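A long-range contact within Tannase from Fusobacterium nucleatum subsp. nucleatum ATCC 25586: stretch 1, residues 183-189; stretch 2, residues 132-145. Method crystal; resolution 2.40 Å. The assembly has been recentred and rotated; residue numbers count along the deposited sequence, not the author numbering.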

# COMPACT_ATOMS: atom_id res chain seq x y z
N ASP A 183 -19.02 0.97 7.67
CA ASP A 183 -19.16 1.09 6.22
C ASP A 183 -18.97 -0.23 5.49
O ASP A 183 -19.57 -0.46 4.43
CB ASP A 183 -18.13 2.08 5.69
CG ASP A 183 -18.23 3.43 6.35
OD1 ASP A 183 -19.03 3.57 7.30
OD2 ASP A 183 -17.51 4.35 5.90
N TYR A 184 -18.11 -1.11 6.02
CA TYR A 184 -17.75 -2.34 5.36
C TYR A 184 -18.69 -3.50 5.67
O TYR A 184 -18.70 -4.49 4.92
CB TYR A 184 -16.32 -2.70 5.74
CG TYR A 184 -15.34 -1.60 5.44
CD1 TYR A 184 -14.73 -1.51 4.21
CD2 TYR A 184 -15.01 -0.65 6.40
CE1 TYR A 184 -13.82 -0.50 3.93
CE2 TYR A 184 -14.11 0.36 6.13
CZ TYR A 184 -13.51 0.43 4.90
OH TYR A 184 -12.61 1.44 4.63
N LEU A 185 -19.48 -3.39 6.74
CA LEU A 185 -20.31 -4.51 7.19
C LEU A 185 -21.32 -4.98 6.14
O LEU A 185 -21.42 -6.21 5.94
CB LEU A 185 -21.01 -4.16 8.50
CG LEU A 185 -20.23 -3.47 9.61
CD1 LEU A 185 -21.09 -3.42 10.86
CD2 LEU A 185 -18.91 -4.19 9.89
N PRO A 186 -22.08 -4.12 5.46
CA PRO A 186 -23.02 -4.65 4.44
C PRO A 186 -22.33 -5.48 3.36
O PRO A 186 -22.94 -6.40 2.81
CB PRO A 186 -23.67 -3.38 3.85
CG PRO A 186 -23.56 -2.35 4.94
CD PRO A 186 -22.22 -2.65 5.61
N TYR A 187 -21.06 -5.20 3.06
CA TYR A 187 -20.36 -6.07 2.13
C TYR A 187 -19.89 -7.35 2.80
O TYR A 187 -19.84 -8.41 2.15
CB TYR A 187 -19.17 -5.34 1.51
CG TYR A 187 -19.51 -4.12 0.69
CD1 TYR A 187 -19.60 -2.86 1.29
CD2 TYR A 187 -19.71 -4.21 -0.70
CE1 TYR A 187 -19.88 -1.73 0.54
CE2 TYR A 187 -20.00 -3.08 -1.46
CZ TYR A 187 -20.09 -1.85 -0.82
OH TYR A 187 -20.38 -0.71 -1.54
N LEU A 188 -19.54 -7.29 4.09
CA LEU A 188 -19.13 -8.48 4.82
C LEU A 188 -20.33 -9.39 5.08
O LEU A 188 -20.22 -10.62 4.99
CB LEU A 188 -18.45 -8.08 6.13
CG LEU A 188 -17.12 -7.31 6.01
CD1 LEU A 188 -16.85 -6.46 7.22
CD2 LEU A 188 -15.96 -8.27 5.78
N LYS A 189 -21.48 -8.79 5.39
CA LYS A 189 -22.71 -9.57 5.54
C LYS A 189 -23.05 -10.30 4.25
O LYS A 189 -23.42 -11.48 4.28
CB LYS A 189 -23.86 -8.65 5.96
CG LYS A 189 -25.15 -9.37 6.35
CD LYS A 189 -26.15 -8.42 7.01
CE LYS A 189 -27.23 -9.17 7.78
NZ LYS A 189 -26.64 -9.97 8.89
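Stretch 2, residues 132-145: APAAIVDLKAAVRY

Stretch 2 is helical from Ala 134 to Tyr 145, with Pro 133 at the N-cap after a cis peptide bond. Its N-to-C direction differs from that of the stretch 1 helix by 68° (signed crossing angle -68°), nearer to perpendicular than to parallel, the axes 9.9 Å apart at their closest and the backbones nearest where the CA atoms of Leu 188 and Val 137 lie 6.5 Å apart. No hydrogen bond joins the stretches; packing does the work, burying 484 Å².

Aliphatic packing centres on Leu 188, a knob among Val 137, Lys 140, Ala 141 and Arg 144. Its CD2 lies 4.0 Å from Val 137 CG1 and 3.9 Å from Ala 141 CB, while CD1 lies 3.7 Å from Arg 144 NE. Leu 185 also reaches this arginine, its CD2 3.7 Å from Arg 144 NH2.

Two ring faces are covered, Tyr 184 by Lys 140 and Tyr 187 by Pro 133. Lys 140 sets CE 3.4 Å from the Tyr 184 ring centroid, a CH-pi contact, and NZ 4.2 Å from it, a cation-pi interaction; a long chain ending in a charge suits both. Ile 136 CG2 lies 3.7 Å from Tyr 184 CE1. Pro 133 CG packs 3.8 Å from the Tyr 187 ring centroid, flat ring against compact pyrrolidine, and Val 137 CG2 meets Tyr 187 CB at 3.7 Å, both apolar neighbours.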

# COMPACT_ATOMS: atom_id res chain seq x y z
N ALA A 132 -13.76 -1.66 -6.39
CA ALA A 132 -13.77 -1.14 -5.03
C ALA A 132 -15.17 -1.28 -4.42
O ALA A 132 -16.16 -0.99 -5.09
CB ALA A 132 -13.34 0.32 -5.05
N PRO A 133 -15.29 -1.70 -3.16
CA PRO A 133 -14.26 -1.98 -2.15
C PRO A 133 -13.96 -3.47 -1.90
O PRO A 133 -13.62 -3.82 -0.78
CB PRO A 133 -14.89 -1.35 -0.91
CG PRO A 133 -16.39 -1.65 -1.10
CD PRO A 133 -16.64 -1.65 -2.58
N ALA A 134 -14.04 -4.31 -2.93
CA ALA A 134 -13.90 -5.76 -2.75
C ALA A 134 -12.59 -6.14 -2.04
O ALA A 134 -12.60 -6.98 -1.14
CB ALA A 134 -13.98 -6.48 -4.11
N ALA A 135 -11.46 -5.59 -2.48
CA ALA A 135 -10.19 -6.11 -1.94
C ALA A 135 -10.05 -5.80 -0.46
O ALA A 135 -9.52 -6.62 0.29
CB ALA A 135 -8.99 -5.55 -2.72
N ILE A 136 -10.51 -4.62 -0.01
CA ILE A 136 -10.40 -4.31 1.41
C ILE A 136 -11.40 -5.16 2.19
O ILE A 136 -11.12 -5.60 3.31
CB ILE A 136 -10.54 -2.79 1.70
CG1 ILE A 136 -10.34 -2.52 3.19
CG2 ILE A 136 -11.88 -2.21 1.26
CD1 ILE A 136 -8.98 -2.95 3.67
N VAL A 137 -12.53 -5.50 1.57
CA VAL A 137 -13.51 -6.36 2.22
C VAL A 137 -12.95 -7.77 2.39
O VAL A 137 -13.14 -8.41 3.43
CB VAL A 137 -14.83 -6.35 1.44
CG1 VAL A 137 -15.73 -7.52 1.89
CG2 VAL A 137 -15.52 -5.01 1.60
N ASP A 138 -12.21 -8.26 1.39
CA ASP A 138 -11.65 -9.60 1.49
C ASP A 138 -10.62 -9.69 2.61
O ASP A 138 -10.65 -10.63 3.42
CB ASP A 138 -11.04 -10.03 0.14
CG ASP A 138 -12.11 -10.31 -0.95
OD1 ASP A 138 -11.77 -10.29 -2.16
OD2 ASP A 138 -13.28 -10.56 -0.62
N LEU A 139 -9.73 -8.69 2.71
CA LEU A 139 -8.73 -8.67 3.77
C LEU A 139 -9.37 -8.60 5.15
O LEU A 139 -8.93 -9.28 6.08
CB LEU A 139 -7.76 -7.49 3.57
CG LEU A 139 -6.85 -7.54 2.35
CD1 LEU A 139 -5.64 -6.64 2.52
CD2 LEU A 139 -6.41 -8.97 2.03
N LYS A 140 -10.40 -7.76 5.31
CA LYS A 140 -11.14 -7.71 6.58
C LYS A 140 -11.75 -9.06 6.90
O LYS A 140 -11.63 -9.56 8.02
CB LYS A 140 -12.22 -6.62 6.51
CG LYS A 140 -11.67 -5.20 6.56
CD LYS A 140 -12.72 -4.15 6.22
CE LYS A 140 -12.14 -2.75 6.43
NZ LYS A 140 -11.92 -2.44 7.90
N ALA A 141 -12.38 -9.69 5.90
CA ALA A 141 -13.03 -10.97 6.08
C ALA A 141 -12.05 -12.06 6.48
O ALA A 141 -12.41 -12.97 7.24
CB ALA A 141 -13.74 -11.35 4.79
N ALA A 142 -10.82 -12.02 5.97
CA ALA A 142 -9.84 -13.03 6.38
C ALA A 142 -9.38 -12.80 7.81
O ALA A 142 -9.22 -13.76 8.57
CB ALA A 142 -8.65 -13.05 5.42
N VAL A 143 -9.18 -11.54 8.21
CA VAL A 143 -8.90 -11.23 9.62
C VAL A 143 -10.00 -11.77 10.51
O VAL A 143 -9.73 -12.40 11.55
CB VAL A 143 -8.73 -9.71 9.82
CG1 VAL A 143 -8.60 -9.36 11.32
CG2 VAL A 143 -7.51 -9.23 9.11
N ARG A 144 -11.25 -11.55 10.13
CA ARG A 144 -12.35 -12.02 10.96
C ARG A 144 -12.29 -13.54 11.12
O ARG A 144 -12.53 -14.07 12.21
CB ARG A 144 -13.67 -11.56 10.35
CG ARG A 144 -13.77 -10.05 10.31
CD ARG A 144 -15.09 -9.55 9.78
NE ARG A 144 -15.30 -8.14 10.10
CZ ARG A 144 -16.13 -7.70 11.03
NH1 ARG A 144 -16.85 -8.55 11.76
NH2 ARG A 144 -16.27 -6.41 11.23
N TYR A 145 -11.94 -14.24 10.04
CA TYR A 145 -11.69 -15.68 10.11
C TYR A 145 -10.60 -16.01 11.12
O TYR A 145 -10.73 -16.96 11.90
CB TYR A 145 -11.30 -16.20 8.72
CG TYR A 145 -10.97 -17.67 8.67
CD1 TYR A 145 -11.93 -18.60 8.27
CD2 TYR A 145 -9.70 -18.13 9.01
CE1 TYR A 145 -11.64 -19.94 8.23
CE2 TYR A 145 -9.40 -19.47 8.96
CZ TYR A 145 -10.37 -20.38 8.57
OH TYR A 145 -10.07 -21.72 8.54